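Local coordinates for nodulation fucosyltransferase NodZ (Bradyrhizobium sp., PDB 2HHC), which belongs to the glycosyltransferases of the GT-B clan, whose fold is built from two Rossmann-like domains, at residues R10-F15 / W40-Y45; V37-R41 / S51-P55; W20-W26 / A140-I144; L111-F115 / I126-L132. All blocks are in the same frame, centred on the assembly; numbering follows the deposited sequence. Where two conformers were deposited one is given.

Contact 1 (R10-F15 / W40-Y45); sequences RRRTGF and WRGSCY
Four bridging waters and a single direct hydrogen bond join two loops that bring like charges together, Arg10 NH2 lying 4.1 Å from Arg41 NH2. Acids compensate: Arg10 pairs with Asp39 and Asp129, Arg12 with Asp129, and Arg41 with Asp39, while Arg41 also bonds Asn76. Residues 40-45 open with a type II turn, Trp40 to Ser43, with Gly42 at positive phi (82°). An ST turn follows, Tyr45 N donating to Ser43 OG at 3.0 Å. The CA atoms of Arg12 and Ser43 approach to 4.0 Å, and Cys44 N donates to Arg12 O (3.1 Å). Water 1 links Arg10 NH2 (2.8 Å) to Arg41 O (2.9 Å); water 2, Arg12 NH1 (3.0 Å) to Arg41 O (2.8 Å); water 3 sits 2.7 Å from both Thr13 O and Ser43 OG; water 4 joins Phe15 N (2.9 Å) to Tyr45 OH (2.8 Å). Phe15, Trp40 and Tyr45, all chi1 m, form an aromatic cluster: Phe15 CE1 meets Trp40 CZ3 at 3.9 Å, and Phe15 CE2 meets Tyr45 CE2 at 3.4 Å. Gly14 occupies the N-cap position of helix 15-32. Such loops follow the carboxyl ends of adjacent parallel strands, here 6-10 and 35-39, in Rossmann-like domains.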
loop_
_atom_site.group_PDB
_atom_site.type_symbol
_atom_site.label_atom_id
_atom_site.label_comp_id
_atom_site.label_asym_id
_atom_site.label_seq_id
_atom_site.Cartn_x
_atom_site.Cartn_y
_atom_site.Cartn_z
ATOM N N ARG A 10 6.619 11.258 1.943
ATOM C CA ARG A 10 5.349 11.911 1.734
ATOM C C ARG A 10 4.546 11.074 0.741
ATOM O O ARG A 10 5.006 10.851 -0.398
ATOM C CB ARG A 10 5.573 13.294 1.132
ATOM C CG ARG A 10 6.667 14.089 1.810
ATOM C CD ARG A 10 6.440 15.599 1.546
ATOM N NE ARG A 10 5.374 16.084 2.418
ATOM C CZ ARG A 10 4.247 16.637 1.988
ATOM N NH1 ARG A 10 4.031 16.840 0.693
ATOM N NH2 ARG A 10 3.295 16.964 2.852
ATOM N N ARG A 11 3.328 10.688 1.094
ATOM C CA ARG A 11 2.457 9.983 0.160
ATOM C C ARG A 11 1.049 10.101 0.708
ATOM O O ARG A 11 0.859 10.106 1.917
ATOM C CB ARG A 11 2.877 8.532 -0.045
ATOM C CG ARG A 11 2.497 7.949 -1.366
ATOM C CD ARG A 11 3.473 8.343 -2.484
ATOM N NE ARG A 11 2.980 7.886 -3.770
ATOM C CZ ARG A 11 2.692 8.646 -4.810
ATOM N NH1 ARG A 11 3.040 9.916 -4.863
ATOM N NH2 ARG A 11 2.162 8.109 -5.870
ATOM N N ARG A 12 0.103 10.251 -0.193
ATOM C CA ARG A 12 -1.271 10.637 0.109
ATOM C C ARG A 12 -2.315 9.822 -0.637
ATOM O O ARG A 12 -3.491 10.198 -0.725
ATOM C CB ARG A 12 -1.477 12.139 -0.211
ATOM C CG ARG A 12 -0.591 13.032 0.597
ATOM C CD ARG A 12 -0.567 14.462 0.184
ATOM N NE ARG A 12 -0.030 14.612 -1.161
ATOM C CZ ARG A 12 1.270 14.512 -1.483
ATOM N NH1 ARG A 12 2.219 14.331 -0.617
ATOM N NH2 ARG A 12 1.570 14.677 -2.757
ATOM N N THR A 13 -1.868 8.724 -1.236
ATOM C CA THR A 13 -2.711 7.928 -2.089
ATOM C C THR A 13 -3.161 6.662 -1.361
ATOM O O THR A 13 -3.262 6.645 -0.125
ATOM C CB THR A 13 -1.931 7.597 -3.354
ATOM O OG1 THR A 13 -0.682 6.980 -3.001
ATOM C CG2 THR A 13 -1.653 8.821 -4.192
ATOM N N GLY A 14 -3.427 5.578 -2.058
ATOM C CA GLY A 14 -3.855 4.393 -1.344
ATOM C C GLY A 14 -2.768 3.814 -0.505
ATOM O O GLY A 14 -1.567 4.064 -0.717
ATOM N N PHE A 15 -3.123 3.041 0.515
ATOM C CA PHE A 15 -2.142 2.582 1.466
ATOM C C PHE A 15 -1.068 1.655 0.845
ATOM O O PHE A 15 0.058 1.641 1.337
ATOM C CB PHE A 15 -2.793 1.877 2.636
ATOM C CG PHE A 15 -3.540 2.804 3.574
ATOM C CD1 PHE A 15 -2.920 3.798 4.298
ATOM C CD2 PHE A 15 -4.892 2.677 3.679
ATOM C CE1 PHE A 15 -3.670 4.619 5.118
ATOM C CE2 PHE A 15 -5.617 3.499 4.510
ATOM C CZ PHE A 15 -5.005 4.433 5.227
ATOM N N TRP A 40 2.238 11.873 6.187
ATOM C CA TRP A 40 1.000 11.571 5.497
ATOM C C TRP A 40 -0.034 12.692 5.650
ATOM O O TRP A 40 -1.236 12.488 5.571
ATOM C CB TRP A 40 0.420 10.250 5.935
ATOM C CG TRP A 40 1.221 9.051 5.500
ATOM C CD1 TRP A 40 2.412 9.017 4.826
ATOM C CD2 TRP A 40 0.894 7.670 5.813
ATOM N NE1 TRP A 40 2.804 7.715 4.631
ATOM C CE2 TRP A 40 1.867 6.874 5.211
ATOM C CE3 TRP A 40 -0.184 7.066 6.438
ATOM C CZ2 TRP A 40 1.844 5.480 5.312
ATOM C CZ3 TRP A 40 -0.240 5.721 6.512
ATOM C CH2 TRP A 40 0.779 4.932 5.938
ATOM N N ARG A 41 0.433 13.935 5.821
ATOM C CA ARG A 41 -0.448 15.110 5.705
ATOM C C ARG A 41 -1.055 15.161 4.333
ATOM O O ARG A 41 -0.367 14.937 3.344
ATOM C CB ARG A 41 0.337 16.407 5.964
ATOM C CG ARG A 41 0.713 16.580 7.442
ATOM C CD ARG A 41 1.555 17.822 7.741
ATOM N NE ARG A 41 2.827 17.700 7.080
ATOM C CZ ARG A 41 3.736 18.662 7.040
ATOM N NH1 ARG A 41 3.507 19.770 7.723
ATOM N NH2 ARG A 41 4.864 18.502 6.341
ATOM N N GLY A 42 -2.339 15.429 4.287
ATOM C CA GLY A 42 -3.071 15.531 2.995
ATOM C C GLY A 42 -3.513 14.202 2.386
ATOM O O GLY A 42 -3.976 14.156 1.227
ATOM N N SER A 43 -3.451 13.134 3.190
ATOM C CA SER A 43 -3.995 11.834 2.800
ATOM C C SER A 43 -5.414 11.949 2.257
ATOM O O SER A 43 -6.256 12.708 2.742
ATOM C CB SER A 43 -4.044 10.922 4.027
ATOM O OG SER A 43 -4.757 9.723 3.776
ATOM N N CYS A 44 -5.696 11.133 1.240
ATOM C CA CYS A 44 -7.049 11.001 0.695
ATOM C C CYS A 44 -8.085 10.569 1.721
ATOM O O CYS A 44 -9.285 10.729 1.509
ATOM C CB CYS A 44 -7.082 10.047 -0.529
ATOM S SG CYS A 44 -6.503 8.403 -0.200
ATOM N N TYR A 45 -7.624 10.009 2.836
ATOM C CA TYR A 45 -8.556 9.506 3.836
ATOM C C TYR A 45 -8.805 10.475 4.986
ATOM O O TYR A 45 -9.673 10.232 5.818
ATOM C CB TYR A 45 -8.102 8.208 4.409
ATOM C CG TYR A 45 -8.046 7.136 3.383
ATOM C CD1 TYR A 45 -9.189 6.706 2.732
ATOM C CD2 TYR A 45 -6.843 6.591 3.032
ATOM C CE1 TYR A 45 -9.127 5.712 1.749
ATOM C CE2 TYR A 45 -6.765 5.624 2.051
ATOM C CZ TYR A 45 -7.881 5.173 1.453
ATOM O OH TYR A 45 -7.765 4.201 0.496
HETATM O O HOH W 1 0.629 17.500 2.441
HETATM O O HOH W 2 2.081 13.951 2.388
HETATM O O HOH W 3 -3.231 8.401 1.964
HETATM O O HOH W 4 -5.851 2.160 0.318
#

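Contact 2 (V37-R41 / S51-P55); sequences VIDWR and SNAFP
Asn52 works as a side-chain bridge and capping residue where parallel strand 35-39 of the Rossmann-like sheet runs out into a loop. From CA 38 to 41 and CA 51 to 54 the segments run 144° apart, with Arg41 CA 4.3 Å from Asn52 CA. With chi1 t, the Asn52 amide reaches the strand: ND2 donates to Ile38 O (2.9 Å) and OD1 accepts from Trp40 N (2.9 Å). Asn52 OD1 also takes a weak capping bond from Phe54 N (3.4 Å), ahead of helix 54-57; ND2 has a second acceptor in Asp72 O, and Asn52 N donates to Asp73. Trp40 O receives Ala53 N weakly at 3.3 Å. Asp39 is satisfied locally by an Asx turn, Arg41 N to Asp39 OD1 3.2 Å, and by a salt bridge, Arg41 NE to Asp39 OD1 and Arg41 NH2 to Asp39 OD2, both 2.9 Å; Arg10 also pairs with Asp39, and Asn76 takes Arg41 NH1. Phe54, chi1 t, turns its edge to the Trp40 face, the six-membered rings at 72° with centroids 5.1 Å apart, and receives Ile38 CD1 over its own face, 4.1 Å from the ring centroid.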
loop_
_atom_site.group_PDB
_atom_site.type_symbol
_atom_site.label_atom_id
_atom_site.label_comp_id
_atom_site.label_asym_id
_atom_site.label_seq_id
_atom_site.Cartn_x
_atom_site.Cartn_y
_atom_site.Cartn_z
ATOM N N VAL A 37 11.086 10.344 8.461
ATOM C CA VAL A 37 9.896 11.082 8.821
ATOM C C VAL A 37 8.752 10.565 7.930
ATOM O O VAL A 37 8.844 10.532 6.686
ATOM C CB VAL A 37 10.087 12.577 8.511
ATOM C CG1 VAL A 37 8.847 13.351 8.870
ATOM C CG2 VAL A 37 11.308 13.150 9.210
ATOM N N ILE A 38 7.669 10.095 8.544
ATOM C CA ILE A 38 6.488 9.603 7.833
ATOM C C ILE A 38 5.504 10.771 7.799
ATOM O O ILE A 38 4.991 11.178 8.843
ATOM C CB ILE A 38 5.876 8.379 8.503
ATOM C CG1 ILE A 38 6.934 7.303 8.783
ATOM C CG2 ILE A 38 4.724 7.861 7.618
ATOM C CD1 ILE A 38 6.402 6.013 9.414
ATOM N N ASP A 39 5.325 11.337 6.623
ATOM C CA ASP A 39 4.523 12.576 6.453
ATOM C C ASP A 39 3.327 12.300 5.560
ATOM O O ASP A 39 3.393 12.358 4.310
ATOM C CB ASP A 39 5.365 13.695 5.890
ATOM C CG ASP A 39 4.585 14.966 5.731
ATOM O OD1 ASP A 39 3.399 15.052 6.119
ATOM O OD2 ASP A 39 5.204 15.917 5.157
ATOM N N TRP A 40 2.238 11.873 6.187
ATOM C CA TRP A 40 1.000 11.571 5.497
ATOM C C TRP A 40 -0.034 12.692 5.650
ATOM O O TRP A 40 -1.236 12.488 5.571
ATOM C CB TRP A 40 0.420 10.250 5.935
ATOM C CG TRP A 40 1.221 9.051 5.500
ATOM C CD1 TRP A 40 2.412 9.017 4.826
ATOM C CD2 TRP A 40 0.894 7.670 5.813
ATOM N NE1 TRP A 40 2.804 7.715 4.631
ATOM C CE2 TRP A 40 1.867 6.874 5.211
ATOM C CE3 TRP A 40 -0.184 7.066 6.438
ATOM C CZ2 TRP A 40 1.844 5.480 5.312
ATOM C CZ3 TRP A 40 -0.240 5.721 6.512
ATOM C CH2 TRP A 40 0.779 4.932 5.938
ATOM N N ARG A 41 0.433 13.935 5.821
ATOM C CA ARG A 41 -0.448 15.110 5.705
ATOM C C ARG A 41 -1.055 15.161 4.333
ATOM O O ARG A 41 -0.367 14.937 3.344
ATOM C CB ARG A 41 0.337 16.407 5.964
ATOM C CG ARG A 41 0.713 16.580 7.442
ATOM C CD ARG A 41 1.555 17.822 7.741
ATOM N NE ARG A 41 2.827 17.700 7.080
ATOM C CZ ARG A 41 3.736 18.662 7.040
ATOM N NH1 ARG A 41 3.507 19.770 7.723
ATOM N NH2 ARG A 41 4.864 18.502 6.341
ATOM N N SER A 51 -3.223 17.476 9.178
ATOM C CA SER A 51 -3.119 16.407 10.154
ATOM C C SER A 51 -2.322 15.269 9.546
ATOM O O SER A 51 -2.635 14.819 8.408
ATOM C CB SER A 51 -4.524 15.914 10.483
ATOM O OG SER A 51 -4.463 14.859 11.385
ATOM N N ASN A 52 -1.304 14.748 10.258
ATOM C CA ASN A 52 -0.563 13.633 9.722
ATOM C C ASN A 52 -1.404 12.376 9.858
ATOM O O ASN A 52 -1.768 12.043 10.967
ATOM C CB ASN A 52 0.752 13.505 10.500
ATOM C CG ASN A 52 1.754 12.564 9.867
ATOM O OD1 ASN A 52 1.403 11.786 8.988
ATOM N ND2 ASN A 52 3.005 12.634 10.300
ATOM N N ALA A 53 -1.773 11.759 8.746
ATOM C CA ALA A 53 -2.693 10.623 8.784
ATOM C C ALA A 53 -2.093 9.373 9.376
ATOM O O ALA A 53 -2.840 8.469 9.761
ATOM C CB ALA A 53 -3.181 10.313 7.385
ATOM N N PHE A 54 -0.775 9.254 9.430
ATOM C CA PHE A 54 -0.195 7.968 9.878
ATOM C C PHE A 54 -0.789 7.503 11.238
ATOM O O PHE A 54 -1.227 6.339 11.361
ATOM C CB PHE A 54 1.345 7.978 9.843
ATOM C CG PHE A 54 1.957 6.676 10.212
ATOM C CD1 PHE A 54 2.173 5.679 9.280
ATOM C CD2 PHE A 54 2.303 6.456 11.512
ATOM C CE1 PHE A 54 2.778 4.470 9.707
ATOM C CE2 PHE A 54 2.879 5.248 11.957
ATOM C CZ PHE A 54 3.124 4.268 10.990
ATOM N N PRO A 55 -0.792 8.338 12.310
ATOM C CA PRO A 55 -1.364 7.907 13.582
ATOM C C PRO A 55 -2.863 7.648 13.639
ATOM O O PRO A 55 -3.360 7.149 14.600
ATOM C CB PRO A 55 -0.993 9.044 14.545
ATOM C CG PRO A 55 0.067 9.815 13.843
ATOM C CD PRO A 55 -0.165 9.660 12.408
#

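Contact 3 (W20-W26 / A140-I144); sequences WSLASAW and AERLI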
loop_
_atom_site.group_PDB
_atom_site.type_symbol
_atom_site.label_atom_id
_atom_site.label_comp_id
_atom_site.label_asym_id
_atom_site.label_seq_id
_atom_site.Cartn_x
_atom_site.Cartn_y
_atom_site.Cartn_z
ATOM N N TRP A 20 4.580 0.950 0.290
ATOM C CA TRP A 20 5.707 0.535 -0.575
ATOM C C TRP A 20 6.685 1.728 -0.687
ATOM O O TRP A 20 7.888 1.587 -0.556
ATOM C CB TRP A 20 5.158 0.162 -1.924
ATOM C CG TRP A 20 6.060 -0.683 -2.801
ATOM C CD1 TRP A 20 7.441 -0.811 -2.740
ATOM C CD2 TRP A 20 5.632 -1.526 -3.844
ATOM N NE1 TRP A 20 7.864 -1.690 -3.692
ATOM C CE2 TRP A 20 6.778 -2.153 -4.396
ATOM C CE3 TRP A 20 4.384 -1.810 -4.389
ATOM C CZ2 TRP A 20 6.687 -3.021 -5.468
ATOM C CZ3 TRP A 20 4.292 -2.649 -5.452
ATOM C CH2 TRP A 20 5.441 -3.233 -6.010
ATOM N N SER A 21 6.144 2.935 -0.937
ATOM C CA SER A 21 6.967 4.135 -1.006
ATOM C C SER A 21 7.693 4.414 0.301
ATOM O O SER A 21 8.843 4.825 0.302
ATOM C CB SER A 21 6.103 5.326 -1.445
ATOM O OG SER A 21 5.581 5.194 -2.755
ATOM N N LEU A 22 7.026 4.098 1.402
ATOM C CA LEU A 22 7.670 4.191 2.738
ATOM C C LEU A 22 8.867 3.278 2.847
ATOM O O LEU A 22 9.924 3.651 3.349
ATOM C CB LEU A 22 6.689 3.859 3.852
ATOM C CG LEU A 22 7.183 3.947 5.298
ATOM C CD1 LEU A 22 7.686 5.352 5.555
ATOM C CD2 LEU A 22 6.079 3.584 6.190
ATOM N N ALA A 23 8.723 2.022 2.388
ATOM C CA ALA A 23 9.829 1.052 2.412
ATOM C C ALA A 23 11.061 1.615 1.646
ATOM O O ALA A 23 12.197 1.468 2.064
ATOM C CB ALA A 23 9.377 -0.255 1.848
ATOM N N SER A 24 10.805 2.279 0.533
ATOM C CA SER A 24 11.904 2.884 -0.233
ATOM C C SER A 24 12.627 3.996 0.535
ATOM O O SER A 24 13.875 4.034 0.529
ATOM C CB SER A 24 11.401 3.356 -1.577
ATOM O OG SER A 24 10.929 2.250 -2.338
ATOM N N ALA A 25 11.841 4.873 1.117
ATOM C CA ALA A 25 12.409 5.961 1.948
ATOM C C ALA A 25 13.192 5.356 3.133
ATOM O O ALA A 25 14.326 5.799 3.419
ATOM C CB ALA A 25 11.314 6.840 2.447
ATOM N N TRP A 26 12.622 4.354 3.781
ATOM C CA TRP A 26 13.242 3.686 4.931
ATOM C C TRP A 26 14.619 3.134 4.518
ATOM O O TRP A 26 15.611 3.234 5.228
ATOM C CB TRP A 26 12.298 2.564 5.487
ATOM C CG TRP A 26 13.020 1.796 6.575
ATOM C CD1 TRP A 26 13.090 2.098 7.896
ATOM C CD2 TRP A 26 13.868 0.663 6.373
ATOM N NE1 TRP A 26 13.883 1.196 8.531
ATOM C CE2 TRP A 26 14.432 0.337 7.614
ATOM C CE3 TRP A 26 14.204 -0.101 5.234
ATOM C CZ2 TRP A 26 15.303 -0.743 7.768
ATOM C CZ3 TRP A 26 15.077 -1.142 5.373
ATOM C CH2 TRP A 26 15.623 -1.455 6.613
ATOM N N ALA A 140 12.860 -4.858 2.261
ATOM C CA ALA A 140 12.488 -3.580 2.843
ATOM C C ALA A 140 10.957 -3.474 3.014
ATOM O O ALA A 140 10.441 -2.996 4.010
ATOM C CB ALA A 140 13.035 -2.422 2.060
ATOM N N GLU A 141 10.233 -3.948 2.003
ATOM C CA GLU A 141 8.776 -3.919 2.038
ATOM C C GLU A 141 8.284 -4.779 3.199
ATOM O O GLU A 141 7.375 -4.400 3.960
ATOM C CB GLU A 141 8.181 -4.446 0.722
ATOM C CG GLU A 141 8.409 -3.558 -0.478
ATOM C CD GLU A 141 7.897 -4.280 -1.698
ATOM O OE1 GLU A 141 6.621 -4.342 -1.834
ATOM O OE2 GLU A 141 8.661 -4.899 -2.470
ATOM N N ARG A 142 8.822 -5.982 3.339
ATOM C CA ARG A 142 8.372 -6.898 4.399
ATOM C C ARG A 142 8.707 -6.303 5.754
ATOM O O ARG A 142 7.943 -6.464 6.757
ATOM C CB ARG A 142 9.059 -8.273 4.232
ATOM C CG ARG A 142 8.615 -8.977 3.003
ATOM C CD ARG A 142 9.447 -10.292 2.826
ATOM N NE ARG A 142 9.098 -11.011 1.615
ATOM C CZ ARG A 142 8.037 -11.745 1.508
ATOM N NH1 ARG A 142 7.251 -11.920 2.561
ATOM N NH2 ARG A 142 7.795 -12.359 0.366
ATOM N N LEU A 143 9.857 -5.676 5.864
ATOM C CA LEU A 143 10.252 -5.042 7.127
ATOM C C LEU A 143 9.256 -3.986 7.563
ATOM O O LEU A 143 8.880 -3.892 8.709
ATOM C CB LEU A 143 11.692 -4.584 7.042
ATOM C CG LEU A 143 12.193 -4.325 8.437
ATOM C CD1 LEU A 143 13.629 -4.712 8.489
ATOM C CD2 LEU A 143 11.908 -2.848 8.687
ATOM N N ILE A 144 8.756 -3.190 6.646
ATOM C CA ILE A 144 7.766 -2.173 7.009
ATOM C C ILE A 144 6.511 -2.850 7.520
ATOM O O ILE A 144 5.983 -2.465 8.566
ATOM C CB ILE A 144 7.421 -1.284 5.791
ATOM C CG1 ILE A 144 8.611 -0.357 5.473
ATOM C CG2 ILE A 144 6.181 -0.504 5.975
ATOM C CD1 ILE A 144 9.055 0.570 6.532
HETATM O O HOH W 5 10.160 -3.413 -4.234
#
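Helix segments 20-26 and 140-144 cross steeply, their axes 108° apart in N-to-C direction and 8.4 Å at closest approach. The nearest CA atoms, of Ala23 and Glu141, come within 5.1 Å. Small Ala23 and Ala140 sit at the crossing: Ala23 CB, pointing at the other helix, lies 3.6 Å from Ala140 O and 3.7 Å from Glu141 CA. Ile144 packs beside it, CG1 standing 3.7 Å from Ala23 CB, while Ile144 CD1 reaches Trp26 CB at 3.9 Å and Leu22 CG at 4.1 Å. Trp26, chi1 t, extends its indole along the partner helix: Leu143 CD2 sits over a ring face, 4.1 Å from Trp26 CZ2, and Ala140 CB is 4.1 Å from Trp26 CZ3. At the other end, the carboxylate of Glu141 lies over the indole face of Trp20, Glu141 CD 3.3 Å from Trp20 NE1. Their polar link is indirect: water 5 accepts from Trp20 NE1 (2.9 Å) and donates to Glu141 OE2 (2.8 Å), while Glu141 OE1 is held by a salt bridge to Arg291. Helix 15-32 also rests on strands 6-10 and 35-39 through Leu22 and Ala25, while helix 138-147 crosses it, and Glu141 and Arg142 of that second helix reach on to helix 291-296.

Contact 4 (L111-F115 / I126-L132); sequences LTELF and IVCDACL
Helix segment 111-115 packs on strand 126-128 and the loop after it, the two short axes 11.1 Å apart with N-to-C directions at 129°; the nearest CA atoms, of Leu111 and Cys128, are 7.6 Å apart. Ile126 begins segment 126-132 with its side chain toward the helix: with chi1 and chi2 both m, Ile126 CG2 touches Leu111 CD2 at 3.7 Å and CD1 meets Leu114 CD2 at 4.3 Å. Val127 points away, and only Val127 O comes near, 4.3 Å from Leu111 CD1. Cys128 returns to the interface, its CA 4.0 Å from Leu111 CD1 and its SG 4.2 Å from both Leu111 CD2 and Phe115 CZ. These elements close a beta-alpha-beta crossover, strand 84-85, helix 101-116 and strand 125-128, the repeating unit of a Rossmann-like sheet; backbone bonds join strand 125-128 to strand 6-10. Beyond strand 125-128 the chain turns at Asp129, which points away from the helix and pairs with Arg10 and Arg12. Leu132, chi1 m and chi2 t, comes round to the helix again: CD2 lies 4.1 Å from Leu111 CD1, and CD1 stands at the edge of the Phe115 ring, 3.9 Å from CE2 of that ring.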
loop_
_atom_site.group_PDB
_atom_site.type_symbol
_atom_site.label_atom_id
_atom_site.label_comp_id
_atom_site.label_asym_id
_atom_site.label_seq_id
_atom_site.Cartn_x
_atom_site.Cartn_y
_atom_site.Cartn_z
ATOM N N LEU A 111 15.254 10.566 -7.570
ATOM C CA LEU A 111 15.421 9.769 -6.347
ATOM C C LEU A 111 15.931 8.357 -6.671
ATOM O O LEU A 111 16.763 7.810 -5.967
ATOM C CB LEU A 111 14.098 9.691 -5.602
ATOM C CG LEU A 111 13.652 10.992 -4.906
ATOM C CD1 LEU A 111 12.187 10.886 -4.568
ATOM C CD2 LEU A 111 14.498 11.249 -3.634
ATOM N N THR A 112 15.433 7.798 -7.770
ATOM C CA THR A 112 15.823 6.461 -8.202
ATOM C C THR A 112 17.324 6.435 -8.469
ATOM O O THR A 112 18.036 5.557 -7.960
ATOM C CB THR A 112 15.010 6.051 -9.441
ATOM O OG1 THR A 112 13.636 5.981 -9.070
ATOM C CG2 THR A 112 15.415 4.678 -9.926
ATOM N N GLU A 113 17.802 7.430 -9.201
ATOM C CA GLU A 113 19.244 7.572 -9.491
ATOM C C GLU A 113 20.001 7.752 -8.171
ATOM O O GLU A 113 21.032 7.126 -7.939
ATOM C CB GLU A 113 19.458 8.728 -10.455
ATOM C CG GLU A 113 20.918 9.082 -10.730
ATOM C CD GLU A 113 21.077 10.250 -11.703
ATOM O OE1 GLU A 113 20.340 11.269 -11.559
ATOM O OE2 GLU A 113 21.982 10.193 -12.571
ATOM N N LEU A 114 19.503 8.576 -7.270
ATOM C CA LEU A 114 20.200 8.786 -6.011
ATOM C C LEU A 114 20.318 7.493 -5.230
ATOM O O LEU A 114 21.375 7.189 -4.677
ATOM C CB LEU A 114 19.498 9.847 -5.165
ATOM C CG LEU A 114 20.181 10.065 -3.827
ATOM C CD1 LEU A 114 21.598 10.626 -4.046
ATOM C CD2 LEU A 114 19.305 10.983 -2.979
ATOM N N PHE A 115 19.220 6.732 -5.168
ATOM C CA PHE A 115 19.196 5.499 -4.391
ATOM C C PHE A 115 20.145 4.452 -4.963
ATOM O O PHE A 115 20.590 3.592 -4.213
ATOM C CB PHE A 115 17.797 4.896 -4.344
ATOM C CG PHE A 115 16.791 5.728 -3.630
ATOM C CD1 PHE A 115 17.137 6.833 -2.833
ATOM C CD2 PHE A 115 15.464 5.363 -3.673
ATOM C CE1 PHE A 115 16.156 7.590 -2.173
ATOM C CE2 PHE A 115 14.499 6.121 -3.033
ATOM C CZ PHE A 115 14.838 7.195 -2.236
ATOM N N ILE A 126 16.270 14.683 2.499
ATOM C CA ILE A 126 15.755 14.120 1.238
ATOM C C ILE A 126 14.245 14.177 1.332
ATOM O O ILE A 126 13.673 13.578 2.254
ATOM C CB ILE A 126 16.202 12.670 1.053
ATOM C CG1 ILE A 126 17.726 12.510 1.265
ATOM C CG2 ILE A 126 15.761 12.131 -0.296
ATOM C CD1 ILE A 126 18.602 13.353 0.495
ATOM N N VAL A 127 13.582 14.813 0.377
ATOM C CA VAL A 127 12.117 14.874 0.419
ATOM C C VAL A 127 11.600 13.934 -0.647
ATOM O O VAL A 127 11.821 14.150 -1.853
ATOM C CB VAL A 127 11.558 16.301 0.162
ATOM C CG1 VAL A 127 9.998 16.271 0.312
ATOM C CG2 VAL A 127 12.218 17.284 1.074
ATOM N N CYS A 128 10.931 12.859 -0.233
ATOM C CA CYS A 128 10.347 11.895 -1.121
ATOM C C CYS A 128 8.858 12.173 -1.301
ATOM O O CYS A 128 8.101 11.939 -0.385
ATOM C CB CYS A 128 10.524 10.456 -0.590
ATOM S SG CYS A 128 12.241 9.937 -0.377
ATOM N N ASP A 129 8.483 12.722 -2.448
ATOM C CA ASP A 129 7.104 13.148 -2.689
ATOM C C ASP A 129 6.672 12.765 -4.127
ATOM O O ASP A 129 6.186 13.553 -4.927
ATOM C CB ASP A 129 6.954 14.660 -2.396
ATOM C CG ASP A 129 5.556 15.097 -2.164
ATOM O OD1 ASP A 129 4.544 14.325 -2.261
ATOM O OD2 ASP A 129 5.428 16.313 -1.827
ATOM N N ALA A 130 6.890 11.487 -4.415
ATOM C CA ALA A 130 6.558 10.828 -5.640
ATOM C C ALA A 130 6.356 9.343 -5.345
ATOM O O ALA A 130 6.648 8.868 -4.250
ATOM C CB ALA A 130 7.647 10.997 -6.657
ATOM N N CYS A 131 5.919 8.600 -6.339
ATOM C CA CYS A 131 5.720 7.175 -6.186
ATOM C C CYS A 131 7.065 6.473 -6.180
ATOM O O CYS A 131 7.829 6.603 -7.131
ATOM C CB CYS A 131 4.889 6.637 -7.311
ATOM S SG CYS A 131 4.487 4.896 -7.129
ATOM N N LEU A 132 7.335 5.718 -5.127
ATOM C CA LEU A 132 8.581 4.971 -4.994
ATOM C C LEU A 132 8.321 3.463 -4.960
ATOM O O LEU A 132 9.176 2.683 -4.488
ATOM C CB LEU A 132 9.422 5.468 -3.811
ATOM C CG LEU A 132 9.949 6.907 -3.967
ATOM C CD1 LEU A 132 10.767 7.269 -2.779
ATOM C CD2 LEU A 132 10.815 7.079 -5.224
#

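In the fold
Contacts 1, 2 and 4 lie on or at the end of the sheet with parallel strands 35-39, 6-10 and 125-128, and contact 3 adjoins it through helix 15-32. Contacts 1 and 2, centres 8 Å apart, share Trp40 and Arg41 and are joined by the Arg10-Asp39 salt bridge. Contact 4, 16 Å from contact 1 between centres, comes later in the chain, yet Arg12 reaches its Asp129. Contact 3 spans the widest sequence interval, enclosing contacts 2 and 4; its centre lies 12 Å from that of contact 4, with Ser21 and Ser24 bonded to Leu132. Contacts 1 and 3 each touch the other three, whereas contacts 2 and 4 stay about 7 Å apart at their nearest atoms.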